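Local coordinates for 11S globulin seed storage protein (Amaranthus hypochondriacus, PDB 3QAC) that probably serves as a seed storage protein, a nutrient reservoir of the 11S globulin family that is made as a precursor and matures into a hexamer, at residues L421-V426 / E435-L440; S295-Y300 / R306-N311. All blocks are in the same frame, centred on the assembly; numbering follows the deposited sequence.

Interaction 1: residues L421-V426 / E435-L440; sequences LPIDVV and EEAFGL
I423 and V426 of helix 423-430 pack on A437, F438 and L440 of helix 434-442 in a helical hairpin, part of the helical extension inserted between strands 408-410 and 449-450 of the second cupin barrel. The packing between the two segments is purely apolar, with no hydrogen bond crossing between them. A437 is the small residue at the middle: its CA lies 5.9 Å from that of V426, and its methyl group receives branches from two successive inward-facing residues of the other helix. I423 CG1 comes within 3.6 Å of A437 CB, and V426 CG1 approaches the same methyl at 3.9 Å. The long branch of I423 extends away from its own backbone nitrogen (chi1 -180°), which carries CD1 past A437 and onto the backbone of the next residue, 3.2 Å from F438 N. This close approach goes with a chi2 of 139°, well off a staggered value, consistent with tight packing. I423 CD1 also touches F438 CB at 3.7 Å, although the bond from CA to CB of F438 leads away from helix 423-430. One turn along, V426 CG1 meets L440 CD2 at 3.7 Å, the two side chains crossing at a slant. P422 occupies the N-cap position of the first helix, and its carbonyl oxygen accepts a bond from V426 N. Polar links flank this packing: D424 forms a salt bridge with R434, and K441 NZ bonds to the carbonyl oxygen of L421. A second subunit covers much of the hairpin: F224 and I230, from its helices 217-224 and 228-235, pack on L440 and E436, and its W149, in strand 147-151, touches L421.

Interaction 2: residues S295-Y300 / R306-N311; sequences SKADVY and RLTTVN
D298 and V299 both present their backbone N-H groups to the carbonyl oxygen of L307. D298 N lies 2.9 Å from L307 O, almost in line with the carbonyl bond, whereas V299 N is 3.2 Å from L307 O and in the carbonyl plane. The return bond, L307 N to V299 O at 3.0 Å, completes the hydrogen-bonded pair. Two residues set against one define a classic beta bulge, here where the chain enters strand 299-301, the outermost strand within this chain of a cupin-barrel sheet. The side chain of the same bulge residue, D298, extends the pairing to T309. With CG beside the backbone nitrogen (chi1 -40°), D298 OD2 reaches T309 N at 2.6 Å through its syn lone pair, although the bond is far from straight, with an N-H...O angle of 136°. T309 OG1 sits 3.2 Å from both OD1 and OD2 of D298, so its hydroxyl can make at most a weak bond to one or the other.

On one face of the sheet V299 and L307 lie side by side, with their CB atoms 3.8 Å apart. Y300 and R306 form the neighbouring non-hydrogen-bonded pair on the other face, where R306 CD rests 3.9 Å from A297 CB. A297 also brings its CA within 3.2 Å of T308 OG1. Further out, Y300 OH bonds to E303 N in the hairpin turn, and V291 touches T308. Strand 305-310 is held from its other edge by strand 324-330, through backbone bonds of R306 with V329 and T308 with K327.

How the interactions relate
Both contacts belong to the second cupin half of the chain, and interaction 2 closes before interaction 1 opens. Their centres are 29 Å apart and their nearest atoms about 17 Å, so they do not touch. Residues 295-300 and 306-311 form a hairpin at the edge of the barrel sheet that runs on through strands 324-330 and 394-401; the centre of interaction 2 is about 16 Å from the centre of the chain. The centre of interaction 1 lies far out, about 38 Å from the chain centre, in the helices between strands 408-410 and 449-450. Interaction 2 touches no other chain of the three-chain assembly, whereas interaction 1 lies against a second subunit, as in the trimers of 11S globulins.

Interaction 1: residues L421-V426 / E435-L440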
# COMPACT_ATOMS: atom_id res chain seq x y z
N LEU A 421 5.12 -25.58 20.19
CA LEU A 421 6.43 -26.20 19.97
C LEU A 421 6.47 -27.67 20.39
O LEU A 421 6.01 -28.02 21.47
CB LEU A 421 7.51 -25.45 20.75
CG LEU A 421 7.79 -24.02 20.34
CD1 LEU A 421 8.83 -23.42 21.24
CD2 LEU A 421 8.25 -24.00 18.87
N PRO A 422 7.03 -28.54 19.53
CA PRO A 422 7.21 -29.94 19.91
C PRO A 422 8.11 -29.97 21.13
O PRO A 422 9.12 -29.27 21.14
CB PRO A 422 7.95 -30.53 18.70
CG PRO A 422 7.64 -29.62 17.58
CD PRO A 422 7.57 -28.26 18.19
N ILE A 423 7.74 -30.75 22.14
CA ILE A 423 8.47 -30.72 23.41
C ILE A 423 10.01 -30.84 23.29
O ILE A 423 10.75 -30.22 24.04
CB ILE A 423 7.89 -31.74 24.42
CG1 ILE A 423 8.67 -31.68 25.73
CG2 ILE A 423 7.91 -33.14 23.83
CD1 ILE A 423 7.79 -31.76 26.94
N ASP A 424 10.48 -31.64 22.34
CA ASP A 424 11.91 -31.79 22.09
C ASP A 424 12.55 -30.48 21.64
O ASP A 424 13.68 -30.17 22.02
CB ASP A 424 12.17 -32.87 21.04
CG ASP A 424 12.21 -34.25 21.64
OD1 ASP A 424 12.38 -34.34 22.87
OD2 ASP A 424 12.06 -35.23 20.88
N VAL A 425 11.83 -29.72 20.81
CA VAL A 425 12.31 -28.41 20.42
C VAL A 425 12.41 -27.54 21.66
O VAL A 425 13.41 -26.85 21.88
CB VAL A 425 11.38 -27.75 19.38
CG1 VAL A 425 11.74 -26.28 19.18
CG2 VAL A 425 11.44 -28.52 18.05
N VAL A 426 11.38 -27.60 22.50
CA VAL A 426 11.38 -26.78 23.70
C VAL A 426 12.57 -27.10 24.61
O VAL A 426 13.34 -26.20 24.95
CB VAL A 426 10.05 -26.89 24.45
CG1 VAL A 426 10.11 -26.15 25.75
CG2 VAL A 426 8.93 -26.36 23.60
N GLU A 435 10.95 -32.99 30.95
CA GLU A 435 9.88 -32.81 31.93
C GLU A 435 9.79 -31.36 32.41
O GLU A 435 8.71 -30.88 32.76
CB GLU A 435 10.04 -33.77 33.12
CG GLU A 435 8.86 -33.77 34.08
CD GLU A 435 9.29 -33.66 35.53
OE1 GLU A 435 8.56 -33.02 36.33
OE2 GLU A 435 10.35 -34.22 35.88
N GLU A 436 10.92 -30.67 32.45
CA GLU A 436 10.91 -29.23 32.67
C GLU A 436 10.21 -28.59 31.47
O GLU A 436 9.35 -27.73 31.62
CB GLU A 436 12.33 -28.68 32.77
CG GLU A 436 13.11 -29.16 33.99
CD GLU A 436 14.55 -28.65 33.99
OE1 GLU A 436 14.96 -28.04 35.00
OE2 GLU A 436 15.26 -28.86 32.99
N ALA A 437 10.60 -29.03 30.28
CA ALA A 437 9.94 -28.63 29.06
C ALA A 437 8.43 -28.82 29.15
O ALA A 437 7.67 -27.90 28.85
CB ALA A 437 10.51 -29.42 27.88
N PHE A 438 8.00 -30.01 29.57
CA PHE A 438 6.57 -30.33 29.70
C PHE A 438 5.84 -29.29 30.51
O PHE A 438 4.84 -28.73 30.07
CB PHE A 438 6.38 -31.71 30.34
CG PHE A 438 4.96 -32.23 30.27
CD1 PHE A 438 4.00 -31.80 31.18
CD2 PHE A 438 4.60 -33.17 29.31
CE1 PHE A 438 2.70 -32.29 31.12
CE2 PHE A 438 3.31 -33.67 29.24
CZ PHE A 438 2.35 -33.23 30.15
N GLY A 439 6.34 -29.03 31.71
CA GLY A 439 5.73 -28.04 32.58
C GLY A 439 5.75 -26.64 31.98
O GLY A 439 4.80 -25.86 32.15
N LEU A 440 6.84 -26.32 31.29
CA LEU A 440 6.91 -25.06 30.57
C LEU A 440 5.74 -25.01 29.59
O LEU A 440 5.09 -23.98 29.44
CB LEU A 440 8.24 -24.94 29.83
CG LEU A 440 8.44 -23.64 29.05
CD1 LEU A 440 8.19 -22.45 29.96
CD2 LEU A 440 9.84 -23.59 28.45

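Interaction 2: residues S295-Y300 / R306-N311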
# COMPACT_ATOMS: atom_id res chain seq x y z
N SER A 295 -21.14 -11.46 25.35
CA SER A 295 -21.31 -12.63 24.48
C SER A 295 -20.36 -12.60 23.28
O SER A 295 -20.09 -13.63 22.67
CB SER A 295 -22.74 -12.74 23.96
OG SER A 295 -22.98 -11.79 22.95
N LYS A 296 -19.85 -11.41 22.95
CA LYS A 296 -19.01 -11.27 21.76
C LYS A 296 -17.55 -11.55 22.05
O LYS A 296 -16.78 -11.84 21.14
CB LYS A 296 -19.22 -9.91 21.10
CG LYS A 296 -20.66 -9.72 20.60
CD LYS A 296 -20.79 -8.49 19.71
CE LYS A 296 -21.90 -8.68 18.66
NZ LYS A 296 -21.85 -7.65 17.57
N ALA A 297 -17.17 -11.51 23.32
CA ALA A 297 -15.82 -11.86 23.72
C ALA A 297 -15.28 -13.10 22.99
O ALA A 297 -15.99 -14.10 22.85
CB ALA A 297 -15.76 -12.05 25.23
N ASP A 298 -14.04 -13.03 22.53
CA ASP A 298 -13.40 -14.17 21.88
C ASP A 298 -12.70 -14.97 22.94
O ASP A 298 -12.42 -16.17 22.78
CB ASP A 298 -12.35 -13.72 20.86
CG ASP A 298 -12.79 -12.50 20.07
OD1 ASP A 298 -13.41 -12.69 19.00
OD2 ASP A 298 -12.51 -11.37 20.54
N VAL A 299 -12.38 -14.29 24.02
CA VAL A 299 -11.68 -14.91 25.11
C VAL A 299 -12.37 -14.52 26.39
O VAL A 299 -12.66 -13.35 26.63
CB VAL A 299 -10.21 -14.46 25.16
CG1 VAL A 299 -9.48 -15.15 26.29
CG2 VAL A 299 -9.51 -14.73 23.82
N TYR A 300 -12.71 -15.53 27.19
CA TYR A 300 -12.98 -15.34 28.59
C TYR A 300 -12.19 -16.38 29.38
O TYR A 300 -11.99 -17.51 28.92
CB TYR A 300 -14.46 -15.47 28.93
CG TYR A 300 -14.64 -15.56 30.43
CD1 TYR A 300 -15.21 -16.68 31.03
CD2 TYR A 300 -14.18 -14.54 31.26
CE1 TYR A 300 -15.35 -16.76 32.41
CE2 TYR A 300 -14.31 -14.61 32.63
CZ TYR A 300 -14.90 -15.72 33.21
OH TYR A 300 -15.01 -15.77 34.58
N ARG A 306 -11.65 -10.81 30.06
CA ARG A 306 -12.02 -11.09 28.69
C ARG A 306 -11.34 -10.18 27.66
O ARG A 306 -10.82 -9.09 27.96
CB ARG A 306 -13.54 -11.02 28.52
CG ARG A 306 -14.13 -9.67 28.83
CD ARG A 306 -15.51 -9.56 28.25
NE ARG A 306 -16.43 -8.87 29.16
CZ ARG A 306 -16.67 -7.56 29.14
NH1 ARG A 306 -17.53 -7.04 30.02
NH2 ARG A 306 -16.07 -6.76 28.26
N LEU A 307 -11.36 -10.67 26.42
CA LEU A 307 -10.78 -9.97 25.30
C LEU A 307 -11.84 -10.02 24.21
O LEU A 307 -12.43 -11.06 23.96
CB LEU A 307 -9.51 -10.69 24.88
CG LEU A 307 -8.58 -10.02 23.90
CD1 LEU A 307 -8.02 -8.71 24.50
CD2 LEU A 307 -7.46 -10.99 23.57
N THR A 308 -12.10 -8.88 23.59
CA THR A 308 -13.14 -8.80 22.57
C THR A 308 -12.58 -8.09 21.37
O THR A 308 -12.13 -6.95 21.48
CB THR A 308 -14.36 -8.04 23.09
OG1 THR A 308 -14.93 -8.77 24.18
CG2 THR A 308 -15.40 -7.90 22.00
N THR A 309 -12.59 -8.76 20.22
CA THR A 309 -11.97 -8.19 19.03
C THR A 309 -12.98 -7.58 18.08
O THR A 309 -14.08 -8.10 17.91
CB THR A 309 -11.10 -9.20 18.27
OG1 THR A 309 -11.95 -10.18 17.66
CG2 THR A 309 -10.14 -9.88 19.20
N VAL A 310 -12.61 -6.45 17.49
CA VAL A 310 -13.34 -5.91 16.36
C VAL A 310 -12.43 -6.00 15.16
O VAL A 310 -11.36 -5.37 15.12
CB VAL A 310 -13.69 -4.44 16.57
CG1 VAL A 310 -14.66 -3.99 15.49
CG2 VAL A 310 -14.27 -4.24 17.93
N ASN A 311 -12.86 -6.80 14.19
CA ASN A 311 -12.16 -6.92 12.93
C ASN A 311 -13.15 -6.97 11.77
O ASN A 311 -14.27 -6.50 11.90
CB ASN A 311 -11.23 -8.13 12.93
CG ASN A 311 -11.97 -9.45 13.15
OD1 ASN A 311 -13.18 -9.55 12.94
ND2 ASN A 311 -11.23 -10.47 13.56